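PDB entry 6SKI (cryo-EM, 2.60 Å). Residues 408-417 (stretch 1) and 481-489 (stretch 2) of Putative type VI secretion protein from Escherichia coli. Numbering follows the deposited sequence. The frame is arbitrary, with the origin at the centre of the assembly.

Stretch 1, residues 408-417: ERMAVPNDWA
Stretch 2 481-489: IIGKYTHCS

Contacts between chain segments can rest on a few methyl groups seated against aromatic faces, with a charged side chain closing the margin by binding a backbone carbonyl. The pairing of residues 408-417 with 481-489, which buries 582 Å², illustrates this well. Its register is set where Pro413 (phi/psi -70/148) meets Tyr485 (-111/-7), their CA atoms 5.3 Å apart. The C-gamma-endo proline ring lies against the tyrosine, Pro413 CG to Tyr485 CD2 at 3.4 Å; Tyr485 is an m rotamer with chi2 82°.

Trp416 (chi1 t, chi2 -107°) points its CB toward the other stretch. Ile482 (m, t), in a helix that begins earlier in the chain, places CG2 over one face of the indole, 3.9 Å from the centroid of the six-membered ring of Trp416 and 5° off its normal, a CH-pi contact. Ile482 CD1 lies 3.6 Å from Trp416 CH2. Tyr485 N donates to Ile482 O at 2.7 Å, and Thr486 (-93/135) and His487 (-91/145) then run extended.

A second CH-pi contact repeats the motif: Val412 (chi1 t, -75/116) sets CG1 3.5 Å from the centroid of the His487 ring, 7° off the normal. The histidine (m, chi2 -124°) leaves CB sideways but brings its ring end nearer, allowing a weak hydrogen bond from His487 NE2 to Pro413 O at 3.4 Å.

At the polar edge, Arg409 extends from a strand (-137/140) with chi angles t, t, p and 155°. Its guanidinium grips one carbonyl with two donors: NH1 and NH2 of Arg409 each hydrogen-bond to Thr486 O at 2.9 Å, with angles of 141° and 142°. The acceptor lies at the guanidinium edge, near its plane, a nearly symmetrical fork that ties the strand to the backbone of the other stretch.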

# COMPACT_ATOMS: atom_id res chain seq x y z
N GLU A 408 13.81 -13.65 -21.26
CA GLU A 408 12.91 -12.95 -22.17
C GLU A 408 11.54 -13.62 -22.11
O GLU A 408 11.41 -14.79 -22.48
CB GLU A 408 13.44 -12.95 -23.60
CG GLU A 408 14.69 -12.13 -23.81
CD GLU A 408 15.71 -12.83 -24.67
OE1 GLU A 408 15.75 -12.56 -25.89
OE2 GLU A 408 16.48 -13.66 -24.13
N ARG A 409 10.54 -12.87 -21.68
CA ARG A 409 9.16 -13.32 -21.69
C ARG A 409 8.30 -12.16 -22.18
O ARG A 409 8.55 -11.01 -21.81
CB ARG A 409 8.69 -13.79 -20.32
CG ARG A 409 7.33 -14.44 -20.33
CD ARG A 409 7.04 -15.17 -19.04
NE ARG A 409 7.45 -14.41 -17.88
CZ ARG A 409 6.92 -14.56 -16.67
NH1 ARG A 409 5.97 -15.46 -16.47
NH2 ARG A 409 7.35 -13.82 -15.66
N MET A 410 7.32 -12.45 -23.01
CA MET A 410 6.53 -11.41 -23.64
C MET A 410 5.06 -11.58 -23.28
O MET A 410 4.55 -12.70 -23.22
CB MET A 410 6.70 -11.45 -25.16
CG MET A 410 7.99 -10.82 -25.65
SD MET A 410 7.83 -9.07 -26.02
CE MET A 410 6.22 -9.05 -26.81
N ALA A 411 4.39 -10.45 -23.05
CA ALA A 411 2.95 -10.40 -22.79
C ALA A 411 2.58 -11.22 -21.56
O ALA A 411 1.80 -12.17 -21.63
CB ALA A 411 2.17 -10.86 -24.02
N VAL A 412 3.15 -10.83 -20.42
CA VAL A 412 2.84 -11.49 -19.15
C VAL A 412 1.46 -11.04 -18.69
O VAL A 412 1.26 -9.85 -18.41
CB VAL A 412 3.91 -11.19 -18.09
CG1 VAL A 412 3.79 -12.17 -16.94
CG2 VAL A 412 5.30 -11.25 -18.71
N PRO A 413 0.49 -11.94 -18.60
CA PRO A 413 -0.85 -11.55 -18.16
C PRO A 413 -0.89 -11.19 -16.68
O PRO A 413 -0.14 -11.73 -15.86
CB PRO A 413 -1.69 -12.80 -18.46
CG PRO A 413 -0.70 -13.90 -18.32
CD PRO A 413 0.54 -13.37 -18.97
N ASN A 414 -1.77 -10.25 -16.34
CA ASN A 414 -1.92 -9.74 -14.98
C ASN A 414 -3.15 -10.29 -14.27
O ASN A 414 -3.69 -9.63 -13.38
CB ASN A 414 -1.96 -8.21 -15.00
CG ASN A 414 -3.27 -7.67 -15.51
OD1 ASN A 414 -3.92 -8.28 -16.36
ND2 ASN A 414 -3.68 -6.52 -15.00
N ASP A 415 -3.60 -11.49 -14.64
CA ASP A 415 -4.88 -12.00 -14.18
C ASP A 415 -4.80 -12.72 -12.84
O ASP A 415 -5.84 -13.18 -12.35
CB ASP A 415 -5.46 -12.96 -15.22
CG ASP A 415 -5.77 -12.27 -16.53
OD1 ASP A 415 -6.66 -11.41 -16.55
OD2 ASP A 415 -5.11 -12.60 -17.54
N TRP A 416 -3.63 -12.83 -12.22
CA TRP A 416 -3.53 -13.52 -10.94
C TRP A 416 -3.80 -12.59 -9.77
O TRP A 416 -4.17 -13.06 -8.68
CB TRP A 416 -2.15 -14.17 -10.80
CG TRP A 416 -2.02 -15.01 -9.58
CD1 TRP A 416 -1.32 -14.73 -8.45
CD2 TRP A 416 -2.64 -16.28 -9.36
NE1 TRP A 416 -1.45 -15.75 -7.55
CE2 TRP A 416 -2.26 -16.71 -8.08
CE3 TRP A 416 -3.48 -17.10 -10.13
CZ2 TRP A 416 -2.69 -17.92 -7.55
CZ3 TRP A 416 -3.90 -18.30 -9.60
CH2 TRP A 416 -3.50 -18.70 -8.32
N ALA A 417 -3.70 -11.28 -9.98
CA ALA A 417 -4.10 -10.34 -8.95
C ALA A 417 -5.61 -10.27 -8.81
O ALA A 417 -6.10 -9.90 -7.75
CB ALA A 417 -3.54 -8.95 -9.26
N ILE A 481 0.68 -23.55 -14.68
CA ILE A 481 -0.37 -22.70 -15.22
C ILE A 481 -0.38 -21.35 -14.51
O ILE A 481 -0.62 -20.31 -15.13
CB ILE A 481 -1.74 -23.40 -15.10
CG1 ILE A 481 -1.71 -24.74 -15.85
CG2 ILE A 481 -2.84 -22.52 -15.64
CD1 ILE A 481 -2.81 -25.68 -15.45
N ILE A 482 -0.10 -21.34 -13.21
CA ILE A 482 0.01 -20.07 -12.50
C ILE A 482 1.30 -19.36 -12.89
O ILE A 482 1.34 -18.12 -12.92
CB ILE A 482 -0.07 -20.30 -10.98
CG1 ILE A 482 -1.44 -20.85 -10.59
CG2 ILE A 482 0.19 -19.01 -10.22
CD1 ILE A 482 -1.46 -21.49 -9.23
N GLY A 483 2.34 -20.11 -13.23
CA GLY A 483 3.58 -19.51 -13.70
C GLY A 483 3.43 -18.76 -14.99
O GLY A 483 4.26 -17.90 -15.30
N LYS A 484 2.38 -19.05 -15.76
CA LYS A 484 2.07 -18.17 -16.88
C LYS A 484 1.76 -16.75 -16.42
O LYS A 484 1.98 -15.80 -17.17
CB LYS A 484 0.88 -18.70 -17.69
CG LYS A 484 0.93 -20.15 -18.07
CD LYS A 484 -0.27 -20.53 -18.91
CE LYS A 484 0.01 -21.76 -19.76
NZ LYS A 484 0.81 -22.78 -19.03
N TYR A 485 1.26 -16.59 -15.20
CA TYR A 485 0.69 -15.33 -14.75
C TYR A 485 1.51 -14.62 -13.69
O TYR A 485 1.18 -13.49 -13.33
CB TYR A 485 -0.73 -15.57 -14.21
CG TYR A 485 -1.68 -16.13 -15.23
CD1 TYR A 485 -1.71 -17.48 -15.51
CD2 TYR A 485 -2.56 -15.30 -15.90
CE1 TYR A 485 -2.58 -18.00 -16.44
CE2 TYR A 485 -3.43 -15.81 -16.84
CZ TYR A 485 -3.44 -17.15 -17.10
OH TYR A 485 -4.31 -17.66 -18.04
N THR A 486 2.57 -15.24 -13.17
CA THR A 486 3.43 -14.59 -12.19
C THR A 486 4.59 -13.92 -12.90
O THR A 486 5.21 -14.51 -13.80
CB THR A 486 3.94 -15.58 -11.15
OG1 THR A 486 5.02 -14.99 -10.42
CG2 THR A 486 4.41 -16.84 -11.79
N HIS A 487 4.89 -12.69 -12.50
CA HIS A 487 5.96 -11.91 -13.09
C HIS A 487 7.25 -12.15 -12.33
O HIS A 487 7.23 -12.34 -11.11
CB HIS A 487 5.63 -10.42 -13.08
CG HIS A 487 4.39 -10.06 -13.84
ND1 HIS A 487 4.39 -9.13 -14.86
CD2 HIS A 487 3.12 -10.50 -13.74
CE1 HIS A 487 3.17 -9.01 -15.34
NE2 HIS A 487 2.38 -9.83 -14.68
N CYS A 488 8.37 -12.15 -13.04
CA CYS A 488 9.68 -12.17 -12.42
C CYS A 488 10.05 -10.73 -12.09
O CYS A 488 10.40 -9.95 -12.98
CB CYS A 488 10.71 -12.82 -13.33
SG CYS A 488 12.37 -12.90 -12.63
N SER A 489 9.96 -10.37 -10.81
CA SER A 489 10.17 -8.99 -10.39
C SER A 489 11.60 -8.72 -9.93
O SER A 489 12.01 -7.56 -9.91
CB SER A 489 9.21 -8.63 -9.25
OG SER A 489 9.30 -9.56 -8.19